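Local coordinates for protein phosphatase Slingshot homolog 2 (Homo sapiens, PDB 2NT2) that dephosphorylates and activates the actin-depolymerizing factor cofilin, thereby regulating actin filament dynamics, at residues Q6-V11 / Y115-E120; A101-M104 / G108-L111. The protein carries 1 engineered substitution. All coordinates share one frame; numbering follows the deposited sequence.

Contact 1 (Q6-V11 / Y115-E120)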
ATOM      1  N   GLN A   6       1.299   1.760 -10.886  1.00 18.89           N
ATOM      2  CA  GLN A   6       0.078   0.964 -10.930  1.00 20.74           C
ATOM      3  C   GLN A   6       0.403  -0.509 -10.713  1.00 21.65           C
ATOM      4  O   GLN A   6       1.171  -1.097 -11.473  1.00 23.66           O
ATOM      5  CB  GLN A   6      -0.676   1.138 -12.253  1.00 14.85           C
ATOM      6  CG  GLN A   6      -2.135   0.709 -12.146  1.00 18.23           C
ATOM      7  CD  GLN A   6      -2.986   1.108 -13.330  1.00 21.71           C
ATOM      8  OE1 GLN A   6      -2.496   1.499 -14.386  1.00 19.27           O
ATOM      9  NE2 GLN A   6      -4.302   1.006 -13.159  1.00 23.37           N
ATOM     10  N   ILE A   7      -0.189  -1.092  -9.673  1.00 19.98           N
ATOM     11  CA  ILE A   7       0.101  -2.507  -9.414  1.00 17.22           C
ATOM     12  C   ILE A   7      -1.083  -3.387  -9.773  1.00 21.22           C
ATOM     13  O   ILE A   7      -0.919  -4.496 -10.286  1.00 24.35           O
ATOM     14  CB  ILE A   7       0.512  -2.715  -7.948  1.00 11.88           C
ATOM     15  CG1 ILE A   7       1.605  -1.730  -7.504  1.00 12.39           C
ATOM     16  CG2 ILE A   7       0.942  -4.147  -7.716  1.00 18.13           C
ATOM     17  CD1 ILE A   7       2.828  -1.752  -8.406  1.00 12.81           C
ATOM     18  N   PHE A   8      -2.279  -2.883  -9.498  1.00 18.27           N
ATOM     19  CA  PHE A   8      -3.496  -3.552  -9.947  1.00 18.70           C
ATOM     20  C   PHE A   8      -4.423  -2.532 -10.595  1.00 25.47           C
ATOM     21  O   PHE A   8      -4.058  -1.354 -10.561  1.00 24.65           O
ATOM     22  CB  PHE A   8      -4.177  -4.290  -8.798  1.00 15.92           C
ATOM     23  CG  PHE A   8      -3.284  -5.403  -8.259  1.00 19.40           C
ATOM     24  CD1 PHE A   8      -2.897  -5.404  -6.934  1.00 19.71           C
ATOM     25  CD2 PHE A   8      -2.858  -6.425  -9.092  1.00 19.08           C
ATOM     26  CE1 PHE A   8      -2.090  -6.411  -6.439  1.00 18.47           C
ATOM     27  CE2 PHE A   8      -2.044  -7.435  -8.615  1.00 16.56           C
ATOM     28  CZ  PHE A   8      -1.668  -7.422  -7.283  1.00 16.12           C
ATOM     29  N   GLU A   9      -5.523  -2.993 -11.172  1.00 25.01           N
ATOM     30  CA  GLU A   9      -6.461  -2.076 -11.815  1.00 27.37           C
ATOM     31  C   GLU A   9      -6.798  -0.922 -10.868  1.00 20.98           C
ATOM     32  O   GLU A   9      -6.814   0.233 -11.273  1.00 20.62           O
ATOM     33  CB  GLU A   9      -7.727  -2.795 -12.264  1.00 38.57           C
ATOM     34  CG  GLU A   9      -9.032  -2.247 -11.728  1.00 53.90           C
ATOM     35  CD  GLU A   9      -9.626  -1.124 -12.550  1.00 61.66           C
ATOM     36  OE1 GLU A   9     -10.845  -1.159 -12.810  1.00 64.93           O
ATOM     37  OE2 GLU A   9      -8.881  -0.188 -12.931  1.00 74.41           O
ATOM     38  N   HIS A  10      -7.005  -1.283  -9.606  1.00 21.09           N
ATOM     39  CA  HIS A  10      -7.469  -0.358  -8.587  1.00 20.42           C
ATOM     40  C   HIS A  10      -6.404   0.023  -7.576  1.00 17.07           C
ATOM     41  O   HIS A  10      -6.738   0.553  -6.507  1.00 20.22           O
ATOM     42  CB  HIS A  10      -8.674  -0.983  -7.862  1.00 18.32           C
ATOM     43  CG  HIS A  10      -8.317  -2.249  -7.143  1.00 24.72           C
ATOM     44  ND1 HIS A  10      -7.785  -3.351  -7.772  1.00 24.78           N
ATOM     45  CD2 HIS A  10      -8.419  -2.582  -5.833  1.00 26.96           C
ATOM     46  CE1 HIS A  10      -7.575  -4.311  -6.884  1.00 25.13           C
ATOM     47  NE2 HIS A  10      -7.953  -3.867  -5.694  1.00 23.63           N
ATOM     48  N   VAL A  11      -5.124  -0.224  -7.860  1.00 16.68           N
ATOM     49  CA  VAL A  11      -4.102  -0.004  -6.829  1.00 17.09           C
ATOM     50  C   VAL A  11      -2.865   0.683  -7.392  1.00 15.97           C
ATOM     51  O   VAL A  11      -2.257   0.199  -8.348  1.00 25.46           O
ATOM     52  CB  VAL A  11      -3.649  -1.309  -6.149  1.00 21.12           C
ATOM     53  CG1 VAL A  11      -2.546  -1.046  -5.128  1.00  8.10           C
ATOM     54  CG2 VAL A  11      -4.820  -2.022  -5.490  1.00  4.03           C
ATOM     55  N   TYR A 115       5.768 -10.436  -3.967  1.00 17.60           N
ATOM     56  CA  TYR A 115       6.928  -9.546  -3.868  1.00 22.33           C
ATOM     57  C   TYR A 115       7.552  -9.346  -5.251  1.00 21.94           C
ATOM     58  O   TYR A 115       7.799  -8.213  -5.655  1.00 21.81           O
ATOM     59  CB  TYR A 115       7.959 -10.096  -2.889  1.00 21.92           C
ATOM     60  CG  TYR A 115       9.222  -9.279  -2.764  1.00 25.08           C
ATOM     61  CD1 TYR A 115       9.292  -8.205  -1.884  1.00 29.26           C
ATOM     62  CD2 TYR A 115      10.350  -9.572  -3.519  1.00 31.16           C
ATOM     63  CE1 TYR A 115      10.444  -7.447  -1.758  1.00 33.35           C
ATOM     64  CE2 TYR A 115      11.510  -8.821  -3.403  1.00 35.31           C
ATOM     65  CZ  TYR A 115      11.550  -7.761  -2.521  1.00 34.95           C
ATOM     66  OH  TYR A 115      12.701  -7.016  -2.405  1.00 41.48           O
ATOM     67  N   ASP A 116       7.780 -10.447  -5.957  1.00 20.50           N
ATOM     68  CA  ASP A 116       8.295 -10.451  -7.310  1.00 22.53           C
ATOM     69  C   ASP A 116       7.415  -9.651  -8.268  1.00 18.45           C
ATOM     70  O   ASP A 116       7.908  -8.942  -9.141  1.00 13.80           O
ATOM     71  CB  ASP A 116       8.395 -11.887  -7.845  1.00 24.80           C
ATOM     72  CG  ASP A 116       9.610 -12.617  -7.312  1.00 29.31           C
ATOM     73  OD1 ASP A 116      10.369 -12.025  -6.517  1.00 31.49           O
ATOM     74  OD2 ASP A 116       9.807 -13.786  -7.708  1.00 29.25           O
ATOM     75  N   TYR A 117       6.105  -9.816  -8.115  1.00 17.38           N
ATOM     76  CA  TYR A 117       5.161  -9.079  -8.951  1.00 19.58           C
ATOM     77  C   TYR A 117       5.332  -7.580  -8.723  1.00 21.46           C
ATOM     78  O   TYR A 117       5.457  -6.794  -9.657  1.00 25.77           O
ATOM     79  CB  TYR A 117       3.730  -9.512  -8.647  1.00 19.71           C
ATOM     80  CG  TYR A 117       2.681  -8.801  -9.468  1.00 29.36           C
ATOM     81  CD1 TYR A 117       2.371  -9.230 -10.756  1.00 29.62           C
ATOM     82  CD2 TYR A 117       2.000  -7.701  -8.960  1.00 30.51           C
ATOM     83  CE1 TYR A 117       1.410  -8.575 -11.501  1.00 30.95           C
ATOM     84  CE2 TYR A 117       1.037  -7.042  -9.706  1.00 30.30           C
ATOM     85  CZ  TYR A 117       0.747  -7.487 -10.979  1.00 31.67           C
ATOM     86  OH  TYR A 117      -0.207  -6.848 -11.736  1.00 29.47           O
ATOM     87  N   VAL A 118       5.350  -7.208  -7.445  1.00 22.26           N
ATOM     88  CA  VAL A 118       5.462  -5.811  -7.053  1.00 25.97           C
ATOM     89  C   VAL A 118       6.857  -5.265  -7.326  1.00 23.83           C
ATOM     90  O   VAL A 118       6.998  -4.115  -7.748  1.00 25.05           O
ATOM     91  CB  VAL A 118       5.121  -5.609  -5.563  1.00 23.55           C
ATOM     92  CG1 VAL A 118       5.335  -4.154  -5.173  1.00 19.65           C
ATOM     93  CG2 VAL A 118       3.690  -6.041  -5.267  1.00 13.69           C
ATOM     94  N   LYS A 119       7.887  -6.077  -7.112  1.00 26.25           N
ATOM     95  CA  LYS A 119       9.258  -5.598  -7.299  1.00 26.25           C
ATOM     96  C   LYS A 119       9.528  -5.263  -8.762  1.00 23.19           C
ATOM     97  O   LYS A 119      10.228  -4.299  -9.064  1.00 28.64           O
ATOM     98  CB  LYS A 119      10.270  -6.626  -6.800  1.00 28.67           C
ATOM     99  CG  LYS A 119      11.714  -6.299  -7.145  1.00 36.32           C
ATOM    100  CD  LYS A 119      12.264  -5.198  -6.250  1.00 37.34           C
ATOM    101  CE  LYS A 119      13.783  -5.193  -6.253  1.00 36.98           C
ATOM    102  NZ  LYS A 119      14.355  -3.972  -5.620  1.00 24.02           N
ATOM    103  N   GLU A 120       8.958  -6.060  -9.652  1.00 27.89           N
ATOM    104  CA  GLU A 120       9.124  -5.899 -11.091  1.00 32.90           C
ATOM    105  C   GLU A 120       8.642  -4.541 -11.576  1.00 32.39           C
ATOM    106  O   GLU A 120       9.315  -3.883 -12.370  1.00 39.41           O
ATOM    107  CB  GLU A 120       8.378  -7.003 -11.843  1.00 40.44           C
ATOM    108  CG  GLU A 120       9.269  -7.768 -12.811  1.00 53.81           C
ATOM    109  CD  GLU A 120       8.495  -8.344 -13.976  1.00 64.49           C
ATOM    110  OE1 GLU A 120       8.247  -7.600 -14.950  1.00 74.80           O
ATOM    111  OE2 GLU A 120       8.142  -9.543 -13.928  1.00 80.01           O
TER
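Tyr117 reaches from its helix to the first strand and gives its phenol proton to the backbone carbonyl of Ile7, with Tyr117 OH 2.9 Å from Ile7 O. The hydroxyl lies almost straight out beyond the oxygen, at a C=O...OH angle of 170°, and the carbonyl oxygen sits at the edge of the phenol ring, close to its plane. Ile7 also touches the ring directly, its CG2 lying 3.5 Å from Tyr117 CE2. Phe8 adds its own ring, with CE2 3.3 Å from Tyr117 CE2. The two ring planes are tilted by just 11°, yet the centroids stand 5.2 Å apart, so the rings are slid past one another with little overlap. Beside them Val118 CG2 meets Ile7 CG2 at 4.1 Å. With CG anti to the backbone N (chi1 -180°), Tyr117 extends its ring from the helix toward the strand; the axes of strand 6-8 and helix 115-120 pass 9.3 Å apart.

Behind the contact Ile7, Phe8 and Val11 form a classic beta bulge: the amide nitrogens of both Ile7 and Phe8 point to Val11 O, at 2.8 Å from Ile7 N and 3.3 Å from Phe8 N. Phe8 and Val11 are also the ends of a type I turn, so bulge and turn share these two residues. Further out, Tyr107 and Trp109 meet Phe8 and Tyr117 respectively edge-to-face, while Leu13 packs against both Ile7 and Val118. A phenylalanine in place of Tyr117 would probably keep much of the ring packing but leave the Ile7 carbonyl without its phenol donor.

The contact thus ties the edge strand of the sheet of this dual-specificity phosphatase catalytic domain to helix 111-121 through a directional bond that probably helps set the position of the ring, with apolar groups packed beside it.

Contact 2 (A101-M104 / G108-L111)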
ATOM      1  N   ALA A 101       1.207  -7.579   0.744  1.00 12.01           N
ATOM      2  CA  ALA A 101       0.289  -8.306   1.600  1.00 12.40           C
ATOM      3  C   ALA A 101      -1.110  -8.355   1.003  1.00 16.81           C
ATOM      4  O   ALA A 101      -1.771  -9.388   1.042  1.00 14.43           O
ATOM      5  CB  ALA A 101       0.227  -7.676   2.985  1.00  6.22           C
ATOM      6  N   TYR A 102      -1.582  -7.228   0.470  1.00 13.25           N
ATOM      7  CA  TYR A 102      -2.926  -7.226  -0.111  1.00 14.82           C
ATOM      8  C   TYR A 102      -3.025  -8.235  -1.257  1.00 15.86           C
ATOM      9  O   TYR A 102      -4.000  -8.977  -1.352  1.00 17.84           O
ATOM     10  CB  TYR A 102      -3.300  -5.830  -0.602  1.00 14.30           C
ATOM     11  CG  TYR A 102      -4.585  -5.797  -1.401  1.00 21.60           C
ATOM     12  CD1 TYR A 102      -5.818  -5.872  -0.764  1.00 15.62           C
ATOM     13  CD2 TYR A 102      -4.570  -5.693  -2.784  1.00 25.84           C
ATOM     14  CE1 TYR A 102      -6.999  -5.845  -1.479  1.00 19.07           C
ATOM     15  CE2 TYR A 102      -5.747  -5.664  -3.510  1.00 28.88           C
ATOM     16  CZ  TYR A 102      -6.958  -5.739  -2.854  1.00 23.83           C
ATOM     17  OH  TYR A 102      -8.128  -5.708  -3.581  1.00 21.80           O
ATOM     18  N   ALA A 103      -2.017  -8.263  -2.117  1.00 15.81           N
ATOM     19  CA  ALA A 103      -1.972  -9.178  -3.252  1.00 13.75           C
ATOM     20  C   ALA A 103      -1.960 -10.635  -2.810  1.00 15.19           C
ATOM     21  O   ALA A 103      -2.647 -11.484  -3.389  1.00 26.51           O
ATOM     22  CB  ALA A 103      -0.772  -8.873  -4.133  1.00 14.63           C
ATOM     23  N   MET A 104      -1.201 -10.945  -1.763  1.00 15.79           N
ATOM     24  CA  MET A 104      -1.210 -12.291  -1.187  1.00 13.89           C
ATOM     25  C   MET A 104      -2.627 -12.675  -0.765  1.00 17.13           C
ATOM     26  O   MET A 104      -3.166 -13.711  -1.139  1.00 13.24           O
ATOM     27  CB  MET A 104      -0.302 -12.355   0.038  1.00 17.79           C
ATOM     28  CG  MET A 104       1.184 -12.391  -0.245  1.00 15.99           C
ATOM     29  SD  MET A 104       2.195 -12.062   1.213  1.00 21.35           S
ATOM     30  CE  MET A 104       1.858 -13.501   2.214  1.00 18.44           C
ATOM     31  N   GLY A 108      -4.459 -14.550  -3.567  1.00 30.54           N
ATOM     32  CA  GLY A 108      -3.956 -15.769  -2.966  1.00 30.99           C
ATOM     33  C   GLY A 108      -2.575 -16.138  -3.476  1.00 32.71           C
ATOM     34  O   GLY A 108      -2.246 -17.310  -3.661  1.00 31.66           O
ATOM     35  N   TRP A 109      -1.756 -15.120  -3.697  1.00 29.98           N
ATOM     36  CA  TRP A 109      -0.414 -15.267  -4.230  1.00 29.88           C
ATOM     37  C   TRP A 109       0.617 -15.666  -3.187  1.00 31.23           C
ATOM     38  O   TRP A 109       0.582 -15.187  -2.056  1.00 26.99           O
ATOM     39  CB  TRP A 109      -0.018 -13.925  -4.873  1.00 28.80           C
ATOM     40  CG  TRP A 109      -0.630 -13.749  -6.229  1.00 27.40           C
ATOM     41  CD1 TRP A 109      -1.481 -14.604  -6.863  1.00 29.03           C
ATOM     42  CD2 TRP A 109      -0.434 -12.639  -7.109  1.00 26.13           C
ATOM     43  NE1 TRP A 109      -1.829 -14.096  -8.091  1.00 30.83           N
ATOM     44  CE2 TRP A 109      -1.198 -12.890  -8.266  1.00 26.63           C
ATOM     45  CE3 TRP A 109       0.311 -11.462  -7.028  1.00 19.22           C
ATOM     46  CZ2 TRP A 109      -1.235 -12.001  -9.339  1.00 25.36           C
ATOM     47  CZ3 TRP A 109       0.274 -10.583  -8.089  1.00 22.57           C
ATOM     48  CH2 TRP A 109      -0.494 -10.857  -9.230  1.00 24.59           C
ATOM     49  N   ASN A 110       1.556 -16.527  -3.562  1.00 30.91           N
ATOM     50  CA  ASN A 110       2.705 -16.811  -2.704  1.00 33.33           C
ATOM     51  C   ASN A 110       3.464 -15.519  -2.417  1.00 25.55           C
ATOM     52  O   ASN A 110       3.348 -14.559  -3.179  1.00 19.10           O
ATOM     53  CB  ASN A 110       3.644 -17.812  -3.372  1.00 41.80           C
ATOM     54  CG  ASN A 110       3.215 -19.250  -3.189  1.00 50.94           C
ATOM     55  OD1 ASN A 110       2.153 -19.525  -2.623  1.00 47.84           O
ATOM     56  ND2 ASN A 110       4.044 -20.166  -3.676  1.00 69.99           N
ATOM     57  N   LEU A 111       4.248 -15.477  -1.340  1.00 28.90           N
ATOM     58  CA  LEU A 111       4.959 -14.241  -1.020  1.00 28.45           C
ATOM     59  C   LEU A 111       5.960 -13.877  -2.108  1.00 29.14           C
ATOM     60  O   LEU A 111       5.978 -12.729  -2.568  1.00 27.24           O
ATOM     61  CB  LEU A 111       5.662 -14.333   0.326  1.00 23.85           C
ATOM     62  CG  LEU A 111       6.666 -13.216   0.635  1.00 22.40           C
ATOM     63  CD1 LEU A 111       6.033 -11.841   0.479  1.00 12.56           C
ATOM     64  CD2 LEU A 111       7.230 -13.407   2.039  1.00 28.85           C
TER
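Met104 and Leu111 meet at an angle, the thioether against a methyl: Met104 SD lies 3.9 Å from Leu111 CD1. With CG anti to its own carbonyl carbon (chi1 -76°), the Met104 chain first runs beside the connecting backbone, where its CG comes within 3.4 Å of Trp109 O, and then bends at its last torsion (67°). Trp109 turns its indole to a different part of the helix. Its six-membered ring approaches Ala103 obliquely: Trp109 CE3 is 4.0 Å from Ala103 CB, and Trp109 CB lies 3.9 Å from Ala103 O.

These contacts pack a short link between two consecutive helices of the catalytic domain, 94-107 and 111-121. Gly108, the first residue to leave the helical conformation, turns to a positive phi (67°), a backbone shape glycine adopts more readily than other residues, and Asn110 occupies the N-cap position of the next helix without a capping bond from its side chain. The backbones draw together here, Met104 CA and Trp109 CA being 4.3 Å apart, and a CA-H...O contact runs from Met104 CA to Trp109 O at 3.5 Å. Ala114 touches Ala103, Met104 and Trp109 from the following helix, and Gln139 of helix 129-143 packs on both Met104 and Leu111.

In the fold
Contact 2 is nested within the loop of chain that contact 1 closes, and their centres are 11 Å apart. They share an aromatic and apolar interface: Trp109 CZ3 lies 3.3 Å from Tyr117 CG and 3.8 Å from Phe8 CZ, while Phe8 CZ also rests 3.6 Å from Ala103 CB. A polar link joins the two first segments, a probable hydrogen bond of 2.8 Å between His10 NE2 and Tyr102 OH. The loop at 108-111 runs straight into helix 111-121, which carries Tyr117 and Val118 of contact 1. The side chain of Val118 lies about 11 Å from that of Ser88, the engineered residue at the phosphocysteine position; contact 2 lies away from that site.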